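Local coordinates for ABC-type transport system, molybdenum-specific extracellular solute-binding protein (Clostridium difficile, PDB 4KD5) that probably binds molybdate or tungstate outside the cell as the solute-binding component of an ABC transporter, at residues V115-A118 / E119-P122; Q221-F224 / E225-Y229; I23-E26 / Y27-D31. All coordinates share one frame; numbering follows the deposited sequence.

Contact 1. Residues V115-A118 / E119-P122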
ATOM      1  N   VAL A 115     -35.039 -24.854 -18.407  1.00 42.93           N
ATOM      2  CA  VAL A 115     -34.606 -23.611 -17.765  1.00 46.33           C
ATOM      3  C   VAL A 115     -34.703 -23.740 -16.249  1.00 51.20           C
ATOM      4  O   VAL A 115     -35.425 -24.599 -15.740  1.00 55.96           O
ATOM      5  CB  VAL A 115     -35.460 -22.392 -18.199  1.00 44.40           C
ATOM      6  CG1 VAL A 115     -35.339 -22.124 -19.690  1.00 43.58           C
ATOM      7  CG2 VAL A 115     -36.914 -22.600 -17.803  1.00 42.04           C
ATOM      8  N   GLY A 116     -33.987 -22.884 -15.527  1.00 49.04           N
ATOM      9  CA  GLY A 116     -34.116 -22.852 -14.081  1.00 53.61           C
ATOM     10  C   GLY A 116     -35.421 -22.188 -13.674  1.00 59.50           C
ATOM     11  O   GLY A 116     -35.973 -21.388 -14.438  1.00 64.62           O
ATOM     12  N   GLU A 117     -35.923 -22.520 -12.485  1.00 58.68           N
ATOM     13  CA  GLU A 117     -37.131 -21.879 -11.976  1.00 58.51           C
ATOM     14  C   GLU A 117     -36.910 -20.368 -11.899  1.00 56.86           C
ATOM     15  O   GLU A 117     -35.929 -19.906 -11.321  1.00 62.92           O
ATOM     16  CB  GLU A 117     -37.533 -22.474 -10.618  1.00 64.66           C
ATOM     17  CG  GLU A 117     -38.226 -23.837 -10.728  1.00 78.60           C
ATOM     18  CD  GLU A 117     -38.084 -24.696  -9.475  1.00 89.57           C
ATOM     19  OE1 GLU A 117     -38.374 -25.911  -9.553  1.00 90.50           O
ATOM     20  OE2 GLU A 117     -37.684 -24.165  -8.418  1.00 93.25           O
ATOM     21  N   ALA A 118     -37.832 -19.612 -12.490  1.00 59.70           N
ATOM     22  CA  ALA A 118     -37.636 -18.185 -12.763  1.00 63.24           C
ATOM     23  C   ALA A 118     -37.374 -17.289 -11.547  1.00 68.69           C
ATOM     24  O   ALA A 118     -36.987 -16.132 -11.707  1.00 74.00           O
ATOM     25  CB  ALA A 118     -38.805 -17.647 -13.569  1.00 67.53           C
ATOM     26  N   GLU A 119     -37.598 -17.810 -10.343  1.00 70.67           N
ATOM     27  CA  GLU A 119     -37.339 -17.035  -9.133  1.00 81.73           C
ATOM     28  C   GLU A 119     -36.282 -17.661  -8.230  1.00 84.05           C
ATOM     29  O   GLU A 119     -35.514 -16.951  -7.584  1.00 93.79           O
ATOM     30  CB  GLU A 119     -38.633 -16.801  -8.347  1.00 92.76           C
ATOM     31  CG  GLU A 119     -39.538 -15.733  -8.935  1.00103.21           C
ATOM     32  CD  GLU A 119     -40.719 -15.415  -8.037  1.00118.83           C
ATOM     33  OE1 GLU A 119     -40.662 -15.747  -6.835  1.00126.88           O
ATOM     34  OE2 GLU A 119     -41.704 -14.831  -8.537  1.00122.78           O
ATOM     35  N   SER A 120     -36.252 -18.988  -8.180  1.00 74.14           N
ATOM     36  CA  SER A 120     -35.328 -19.700  -7.298  1.00 76.14           C
ATOM     37  C   SER A 120     -33.915 -19.825  -7.883  1.00 67.67           C
ATOM     38  O   SER A 120     -32.939 -19.929  -7.144  1.00 72.80           O
ATOM     39  CB  SER A 120     -35.890 -21.085  -6.957  1.00 82.58           C
ATOM     40  OG  SER A 120     -34.922 -21.893  -6.306  1.00 88.65           O
ATOM     41  N   VAL A 121     -33.816 -19.799  -9.209  1.00 56.50           N
ATOM     42  CA  VAL A 121     -32.542 -19.995  -9.898  1.00 52.46           C
ATOM     43  C   VAL A 121     -32.177 -18.777 -10.738  1.00 51.84           C
ATOM     44  O   VAL A 121     -32.915 -18.414 -11.651  1.00 56.66           O
ATOM     45  CB  VAL A 121     -32.598 -21.217 -10.822  1.00 52.84           C
ATOM     46  CG1 VAL A 121     -31.206 -21.578 -11.315  1.00 54.50           C
ATOM     47  CG2 VAL A 121     -33.233 -22.394 -10.105  1.00 48.66           C
ATOM     48  N   PRO A 122     -31.028 -18.147 -10.435  1.00 58.65           N
ATOM     49  CA  PRO A 122     -30.596 -16.941 -11.156  1.00 57.81           C
ATOM     50  C   PRO A 122     -30.482 -17.143 -12.667  1.00 58.54           C
ATOM     51  O   PRO A 122     -30.874 -16.258 -13.423  1.00 58.70           O
ATOM     52  CB  PRO A 122     -29.223 -16.620 -10.539  1.00 59.37           C
ATOM     53  CG  PRO A 122     -28.837 -17.830  -9.750  1.00 61.78           C
ATOM     54  CD  PRO A 122     -30.111 -18.487  -9.334  1.00 61.83           C
TER
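The flat groups through which Glu117 meets the residues after it are its own carbonyl and its carboxylate. The carbonyl of Glu117 receives Val121 N in the carbonyl plane: the N to O distance is 3.0 Å, the N-H...O angle 156° and the C=O...N angle also 156°, so the bond is reasonably straight seen from either end. A bond from the fifth residue back to the first defines an alpha-turn. The three residues inside it, Ala118, Glu119 and Ser120, all have backbone angles in or near the right-handed helical region, whereas Val121 returns to an extended conformation. The carboxylate of Glu117 makes a looser contact. Its extended chain places OE2 alongside Ser120, 3.9 Å from Ser120 CB and 4.2 Å from Ser120 OG, a separation too long to support a polar bond.

At the closing position of the turn, Val121 points its side chain back toward Gly116 and Glu117. Gly116 carries no side chain there, and its bare CA lies 3.9 Å from Val121 CB. With CG1 anti to the backbone N (chi1 -169°), the other methyl, CG2, stands beside that nitrogen and reaches to 3.6 Å from Glu117 N. The Val121 side chain is buried against the strand end, while Glu119 and Ser120 remain exposed to solvent.

Val121 is also the N-cap of helix 122-133, near Ala123 and Val150, both predicted to bind molybdate. This is consistent with the oxyanion sites of ModA-type proteins, where helix N-termini face the ligand. The turn thus links strand 113-116 to that helix: Val115 and Glu117 bond through their backbones to strand 144-147, Val115 packs on Phe166 of strand 164-168, and Pro122 touches Tyr168 at the end of that strand.

Contact 2. Residues Q221-F224 / E225-Y229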
ATOM      1  N   GLN A 221      -7.721 -11.709 -15.432  1.00 52.79           N
ATOM      2  CA  GLN A 221      -8.907 -11.819 -16.274  1.00 54.30           C
ATOM      3  C   GLN A 221      -8.864 -13.081 -17.128  1.00 54.86           C
ATOM      4  O   GLN A 221      -9.870 -13.783 -17.255  1.00 52.90           O
ATOM      5  CB  GLN A 221      -9.046 -10.576 -17.158  1.00 53.86           C
ATOM      6  CG  GLN A 221      -9.467  -9.324 -16.412  1.00 56.12           C
ATOM      7  CD  GLN A 221     -10.899  -9.387 -15.924  1.00 52.70           C
ATOM      8  OE1 GLN A 221     -11.837  -9.163 -16.690  1.00 57.91           O
ATOM      9  NE2 GLN A 221     -11.076  -9.701 -14.644  1.00 49.61           N
ATOM     10  N   LYS A 222      -7.700 -13.370 -17.706  1.00 49.62           N
ATOM     11  CA  LYS A 222      -7.523 -14.578 -18.512  1.00 59.90           C
ATOM     12  C   LYS A 222      -7.693 -15.862 -17.701  1.00 65.02           C
ATOM     13  O   LYS A 222      -8.021 -16.909 -18.255  1.00 74.18           O
ATOM     14  CB  LYS A 222      -6.160 -14.577 -19.217  1.00 53.86           C
ATOM     15  CG  LYS A 222      -6.057 -13.616 -20.393  1.00 55.69           C
ATOM     16  CD  LYS A 222      -4.774 -13.847 -21.185  1.00 75.58           C
ATOM     17  CE  LYS A 222      -4.580 -12.790 -22.265  1.00 82.15           C
ATOM     18  NZ  LYS A 222      -3.343 -13.034 -23.069  1.00 90.96           N
ATOM     19  N   ILE A 223      -7.456 -15.779 -16.396  1.00 56.75           N
ATOM     20  CA  ILE A 223      -7.670 -16.918 -15.507  1.00 59.59           C
ATOM     21  C   ILE A 223      -9.166 -17.190 -15.346  1.00 56.71           C
ATOM     22  O   ILE A 223      -9.609 -18.336 -15.428  1.00 51.48           O
ATOM     23  CB  ILE A 223      -7.003 -16.702 -14.130  1.00 57.11           C
ATOM     24  CG1 ILE A 223      -5.488 -16.875 -14.244  1.00 55.58           C
ATOM     25  CG2 ILE A 223      -7.544 -17.676 -13.099  1.00 54.23           C
ATOM     26  CD1 ILE A 223      -4.764 -16.701 -12.933  1.00 49.82           C
ATOM     27  N   PHE A 224      -9.940 -16.132 -15.138  1.00 43.06           N
ATOM     28  CA  PHE A 224     -11.385 -16.262 -15.016  1.00 48.65           C
ATOM     29  C   PHE A 224     -12.016 -16.742 -16.324  1.00 51.15           C
ATOM     30  O   PHE A 224     -13.075 -17.364 -16.309  1.00 60.78           O
ATOM     31  CB  PHE A 224     -12.012 -14.933 -14.578  1.00 46.63           C
ATOM     32  CG  PHE A 224     -11.783 -14.594 -13.131  1.00 51.97           C
ATOM     33  CD1 PHE A 224     -12.403 -15.321 -12.128  1.00 49.08           C
ATOM     34  CD2 PHE A 224     -10.966 -13.532 -12.776  1.00 56.32           C
ATOM     35  CE1 PHE A 224     -12.199 -15.003 -10.792  1.00 44.80           C
ATOM     36  CE2 PHE A 224     -10.762 -13.210 -11.445  1.00 53.51           C
ATOM     37  CZ  PHE A 224     -11.381 -13.950 -10.452  1.00 42.42           C
ATOM     38  N   GLU A 225     -11.361 -16.461 -17.448  1.00 49.82           N
ATOM     39  CA  GLU A 225     -11.856 -16.884 -18.759  1.00 53.95           C
ATOM     40  C   GLU A 225     -11.578 -18.362 -19.060  1.00 57.77           C
ATOM     41  O   GLU A 225     -12.204 -18.955 -19.939  1.00 70.63           O
ATOM     42  CB  GLU A 225     -11.320 -15.959 -19.865  1.00 53.21           C
ATOM     43  CG  GLU A 225     -11.854 -14.531 -19.772  1.00 66.72           C
ATOM     44  CD  GLU A 225     -11.043 -13.532 -20.581  1.00 84.44           C
ATOM     45  OE1 GLU A 225     -10.171 -13.963 -21.363  1.00 95.54           O
ATOM     46  OE2 GLU A 225     -11.278 -12.313 -20.428  1.00 84.68           O
ATOM     47  N   GLU A 226     -10.640 -18.952 -18.325  1.00 52.39           N
ATOM     48  CA  GLU A 226     -10.408 -20.392 -18.396  1.00 59.20           C
ATOM     49  C   GLU A 226     -11.601 -21.129 -17.806  1.00 57.13           C
ATOM     50  O   GLU A 226     -11.862 -22.281 -18.135  1.00 59.94           O
ATOM     51  CB  GLU A 226      -9.145 -20.776 -17.615  1.00 62.38           C
ATOM     52  CG  GLU A 226      -7.848 -20.181 -18.138  1.00 69.48           C
ATOM     53  CD  GLU A 226      -6.672 -20.443 -17.210  1.00 78.29           C
ATOM     54  OE1 GLU A 226      -6.836 -21.217 -16.244  1.00 78.28           O
ATOM     55  OE2 GLU A 226      -5.585 -19.873 -17.441  1.00 84.49           O
ATOM     56  N   PHE A 227     -12.319 -20.451 -16.921  1.00 47.95           N
ATOM     57  CA  PHE A 227     -13.400 -21.084 -16.183  1.00 54.53           C
ATOM     58  C   PHE A 227     -14.776 -20.644 -16.678  1.00 52.52           C
ATOM     59  O   PHE A 227     -15.786 -20.842 -15.998  1.00 46.50           O
ATOM     60  CB  PHE A 227     -13.224 -20.842 -14.676  1.00 58.08           C
ATOM     61  CG  PHE A 227     -12.010 -21.523 -14.094  1.00 62.95           C
ATOM     62  CD1 PHE A 227     -12.109 -22.795 -13.554  1.00 61.56           C
ATOM     63  CD2 PHE A 227     -10.769 -20.902 -14.109  1.00 62.42           C
ATOM     64  CE1 PHE A 227     -10.996 -23.433 -13.027  1.00 63.08           C
ATOM     65  CE2 PHE A 227      -9.650 -21.534 -13.584  1.00 58.16           C
ATOM     66  CZ  PHE A 227      -9.764 -22.801 -13.042  1.00 57.95           C
ATOM     67  N   GLY A 228     -14.808 -20.062 -17.875  1.00 50.78           N
ATOM     68  CA  GLY A 228     -16.061 -19.740 -18.536  1.00 54.50           C
ATOM     69  C   GLY A 228     -16.582 -18.342 -18.266  1.00 49.35           C
ATOM     70  O   GLY A 228     -17.608 -17.935 -18.816  1.00 57.56           O
ATOM     71  N   TYR A 229     -15.882 -17.602 -17.417  1.00 45.25           N
ATOM     72  CA  TYR A 229     -16.271 -16.226 -17.148  1.00 43.63           C
ATOM     73  C   TYR A 229     -15.785 -15.306 -18.257  1.00 49.05           C
ATOM     74  O   TYR A 229     -15.028 -15.726 -19.136  1.00 46.24           O
ATOM     75  CB  TYR A 229     -15.768 -15.787 -15.774  1.00 39.80           C
ATOM     76  CG  TYR A 229     -16.385 -16.600 -14.672  1.00 40.07           C
ATOM     77  CD1 TYR A 229     -17.632 -16.272 -14.164  1.00 42.13           C
ATOM     78  CD2 TYR A 229     -15.738 -17.710 -14.158  1.00 39.38           C
ATOM     79  CE1 TYR A 229     -18.212 -17.020 -13.165  1.00 44.96           C
ATOM     80  CE2 TYR A 229     -16.310 -18.464 -13.155  1.00 47.14           C
ATOM     81  CZ  TYR A 229     -17.546 -18.112 -12.666  1.00 49.02           C
ATOM     82  OH  TYR A 229     -18.116 -18.860 -11.670  1.00 53.68           O
TER
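Phe224 O accepts two backbone hydrogen bonds from the turn that follows, and the donors come from opposite faces of its carbonyl plane. Tyr229 N, at 3.0 Å, is tilted 25° from that plane, whereas Phe227 N, at 3.2 Å from Phe224 O, sits well above it. Further back, Glu225 N bonds to Gln221 O at 3.1 Å, the usual helical spacing. Glu226 N then shifts to Ile223 O, also at 3.1 Å, and keeps just a weak bond to Lys222 O. Spacing thus falls from four residues to three as the helix runs out.

The bond from Tyr229 back to Phe224 spans six residues, and Gly228, with its positive phi of 92°, reverses the chain just before it. Together with the apolar approach of Phe224 CB to Tyr229 CB at 4.0 Å, these are features of a Schellman-like helix end. It leads helix 218-226 into the short strand 230-231, which pairs with strand 82-94 in the periplasmic-binding-protein fold.

Both aromatic rings of the turn present an edge to a carbonyl oxygen, in the ring plane. Phe227 CD2 lies 3.1 Å from Ile223 O, and Tyr229 CD2 lies 3.4 Å from Phe224 O. Outside the turn, the Tyr229 ring meets Tyr194 edge-to-face, and its hydroxyl makes a weak hydrogen bond with the carbonyl of Ser15, a predicted molybdate ligand. Gln221 NE2 is held by the carbonyls of Leu215 and Leu84. Phe224, meanwhile, packs against Leu84 and Val85 of the sheet and Ala19 of helix 17-28.

Contact 3. Residues I23-E26 / Y27-D31; sequences IEEE and YKKVD
Bends in two chains bring Glu26 and Lys29 together: Glu26 turns at chi2 (78°), Lys29 at chi3 (67°), and the two chains meet at a slant. Lys29 NZ stands 4.0 Å from both Glu26 OE1 and Glu26 OE2, a long salt bridge that singles out neither oxygen. Glu25 lies alongside the same lysine and points the same way, its OE2 3.9 Å from Lys29 CD, while the aliphatic part of Lys29 lies over the backbone, CD 3.3 Å from Glu25 O.

Beneath these chains the backbone of helix 17-28, in the beta-alpha-beta unit between strands 6-13 and 34-41, is regular at first. Tyr27 N bonds to Ile23 O at 3.0 Å and Lys28 N to Glu24 O at 3.1 Å; Lys29 N then reaches Glu26 O weakly, at 3.4 Å, a three-residue spacing. Tyr27 turns to the other side, meeting Phe211 edge-to-face, and its hydroxyl bonds to Lys210 of the second subunit.

Glu26 also has a weak ion pair with Lys22. With Glu25 OE1 4.5 Å from Lys29 NZ, beyond salt-bridge range, the ammonium probably senses two carboxylates at once, consistent with a loose electrostatic attraction rather than a close, directional salt bridge.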
ATOM      1  N   ILE A  23      -6.430 -18.692  -9.159  1.00 51.31           N
ATOM      2  CA  ILE A  23      -6.055 -17.342  -8.735  1.00 56.79           C
ATOM      3  C   ILE A  23      -5.034 -17.379  -7.585  1.00 55.69           C
ATOM      4  O   ILE A  23      -4.086 -16.587  -7.553  1.00 48.78           O
ATOM      5  CB  ILE A  23      -7.297 -16.515  -8.312  1.00 49.43           C
ATOM      6  CG1 ILE A  23      -8.162 -16.155  -9.526  1.00 42.61           C
ATOM      7  CG2 ILE A  23      -6.884 -15.259  -7.562  1.00 43.66           C
ATOM      8  CD1 ILE A  23      -7.499 -15.204 -10.504  1.00 38.19           C
ATOM      9  N   GLU A  24      -5.224 -18.307  -6.651  1.00 58.37           N
ATOM     10  CA  GLU A  24      -4.330 -18.442  -5.503  1.00 57.16           C
ATOM     11  C   GLU A  24      -2.920 -18.879  -5.897  1.00 57.19           C
ATOM     12  O   GLU A  24      -1.940 -18.251  -5.504  1.00 47.37           O
ATOM     13  CB  GLU A  24      -4.921 -19.416  -4.474  1.00 55.21           C
ATOM     14  CG  GLU A  24      -5.778 -18.768  -3.402  1.00 63.92           C
ATOM     15  CD  GLU A  24      -6.582 -19.778  -2.599  1.00 75.28           C
ATOM     16  OE1 GLU A  24      -6.342 -19.900  -1.379  1.00 80.03           O
ATOM     17  OE2 GLU A  24      -7.462 -20.441  -3.187  1.00 72.75           O
ATOM     18  N   GLU A  25      -2.825 -19.955  -6.675  1.00 58.82           N
ATOM     19  CA  GLU A  25      -1.527 -20.479  -7.101  1.00 67.19           C
ATOM     20  C   GLU A  25      -0.786 -19.509  -8.018  1.00 69.50           C
ATOM     21  O   GLU A  25       0.443 -19.500  -8.061  1.00 77.05           O
ATOM     22  CB  GLU A  25      -1.680 -21.853  -7.773  1.00 69.68           C
ATOM     23  CG  GLU A  25      -1.735 -21.827  -9.304  1.00 78.59           C
ATOM     24  CD  GLU A  25      -0.495 -22.433  -9.940  1.00 90.05           C
ATOM     25  OE1 GLU A  25      -0.544 -22.788 -11.139  1.00 92.25           O
ATOM     26  OE2 GLU A  25       0.535 -22.546  -9.243  1.00 96.36           O
ATOM     27  N   GLU A  26      -1.537 -18.682  -8.739  1.00 58.28           N
ATOM     28  CA  GLU A  26      -0.943 -17.756  -9.695  1.00 56.96           C
ATOM     29  C   GLU A  26      -0.500 -16.456  -9.035  1.00 49.39           C
ATOM     30  O   GLU A  26       0.468 -15.835  -9.468  1.00 57.49           O
ATOM     31  CB  GLU A  26      -1.932 -17.467 -10.828  1.00 61.59           C
ATOM     32  CG  GLU A  26      -1.297 -17.228 -12.187  1.00 78.62           C
ATOM     33  CD  GLU A  26      -0.859 -18.512 -12.865  1.00 88.29           C
ATOM     34  OE1 GLU A  26      -0.404 -18.444 -14.026  1.00 95.61           O
ATOM     35  OE2 GLU A  26      -0.966 -19.589 -12.242  1.00 90.10           O
ATOM     36  N   TYR A  27      -1.209 -16.044  -7.989  1.00 43.05           N
ATOM     37  CA  TYR A  27      -0.833 -14.843  -7.251  1.00 46.69           C
ATOM     38  C   TYR A  27       0.381 -15.129  -6.389  1.00 49.87           C
ATOM     39  O   TYR A  27       1.201 -14.247  -6.139  1.00 46.87           O
ATOM     40  CB  TYR A  27      -1.982 -14.343  -6.378  1.00 45.85           C
ATOM     41  CG  TYR A  27      -1.755 -12.949  -5.852  1.00 44.08           C
ATOM     42  CD1 TYR A  27      -1.727 -11.868  -6.717  1.00 36.60           C
ATOM     43  CD2 TYR A  27      -1.569 -12.710  -4.498  1.00 43.16           C
ATOM     44  CE1 TYR A  27      -1.520 -10.590  -6.256  1.00 40.47           C
ATOM     45  CE2 TYR A  27      -1.361 -11.427  -4.023  1.00 37.27           C
ATOM     46  CZ  TYR A  27      -1.340 -10.375  -4.914  1.00 43.42           C
ATOM     47  OH  TYR A  27      -1.140  -9.093  -4.473  1.00 42.20           O
ATOM     48  N   LYS A  28       0.482 -16.369  -5.927  1.00 51.51           N
ATOM     49  CA  LYS A  28       1.602 -16.791  -5.103  1.00 54.16           C
ATOM     50  C   LYS A  28       2.908 -16.660  -5.882  1.00 53.99           C
ATOM     51  O   LYS A  28       3.961 -16.392  -5.303  1.00 57.13           O
ATOM     52  CB  LYS A  28       1.395 -18.232  -4.626  1.00 60.81           C
ATOM     53  CG  LYS A  28       2.415 -18.704  -3.603  1.00 73.01           C
ATOM     54  CD  LYS A  28       2.414 -17.808  -2.371  1.00 80.63           C
ATOM     55  CE  LYS A  28       3.568 -18.152  -1.439  1.00 87.49           C
ATOM     56  NZ  LYS A  28       3.574 -17.279  -0.231  1.00 89.98           N
ATOM     57  N   LYS A  29       2.823 -16.826  -7.200  1.00 53.10           N
ATOM     58  CA  LYS A  29       3.994 -16.752  -8.071  1.00 57.96           C
ATOM     59  C   LYS A  29       4.475 -15.322  -8.310  1.00 59.37           C
ATOM     60  O   LYS A  29       5.633 -15.105  -8.654  1.00 67.30           O
ATOM     61  CB  LYS A  29       3.705 -17.450  -9.404  1.00 50.39           C
ATOM     62  CG  LYS A  29       3.570 -18.956  -9.280  1.00 68.86           C
ATOM     63  CD  LYS A  29       2.775 -19.573 -10.431  1.00 67.67           C
ATOM     64  CE  LYS A  29       3.495 -19.462 -11.763  1.00 71.27           C
ATOM     65  NZ  LYS A  29       2.912 -20.386 -12.783  1.00 76.46           N
ATOM     66  N   VAL A  30       3.582 -14.357  -8.116  1.00 58.44           N
ATOM     67  CA  VAL A  30       3.914 -12.943  -8.313  1.00 56.88           C
ATOM     68  C   VAL A  30       3.977 -12.153  -7.000  1.00 58.01           C
ATOM     69  O   VAL A  30       4.278 -10.961  -7.001  1.00 66.86           O
ATOM     70  CB  VAL A  30       2.935 -12.255  -9.295  1.00 60.73           C
ATOM     71  CG1 VAL A  30       3.089 -12.833 -10.691  1.00 61.33           C
ATOM     72  CG2 VAL A  30       1.504 -12.421  -8.815  1.00 41.90           C
ATOM     73  N   ASP A  31       3.691 -12.825  -5.888  1.00 56.09           N
ATOM     74  CA  ASP A  31       3.757 -12.210  -4.561  1.00 56.15           C
ATOM     75  C   ASP A  31       3.818 -13.283  -3.472  1.00 59.07           C
ATOM     76  O   ASP A  31       2.782 -13.757  -3.009  1.00 57.02           O
ATOM     77  CB  ASP A  31       2.540 -11.305  -4.329  1.00 55.49           C
ATOM     78  CG  ASP A  31       2.759 -10.300  -3.213  1.00 66.24           C
ATOM     79  OD1 ASP A  31       2.176  -9.200  -3.285  1.00 74.50           O
ATOM     80  OD2 ASP A  31       3.520 -10.599  -2.269  1.00 63.28           O
TER

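Overall arrangement
Contacts 2 and 3 are neighbours, their centres 15 Å apart on the same side of the chain's centre, and they touch directly: Ile223 CG2 meets Ile23 CD1 at 3.6 Å, and Ile223 CD1 lies 3.6 Å from Glu26 CG, so the C-terminal halves of helices 218-226 and 17-28 pack together. Contact 1 lies on the opposite side, with its centre 24 Å from that of contact 2 and 35 Å from that of contact 3. Contacts 1 and 2 nevertheless both border the predicted molybdate site: the side chain of Val121 is about 5 Å from that of Val150, and that of Tyr229 about 4 Å from that of Ser15. Contact 3 is remote from it and faces a second subunit instead.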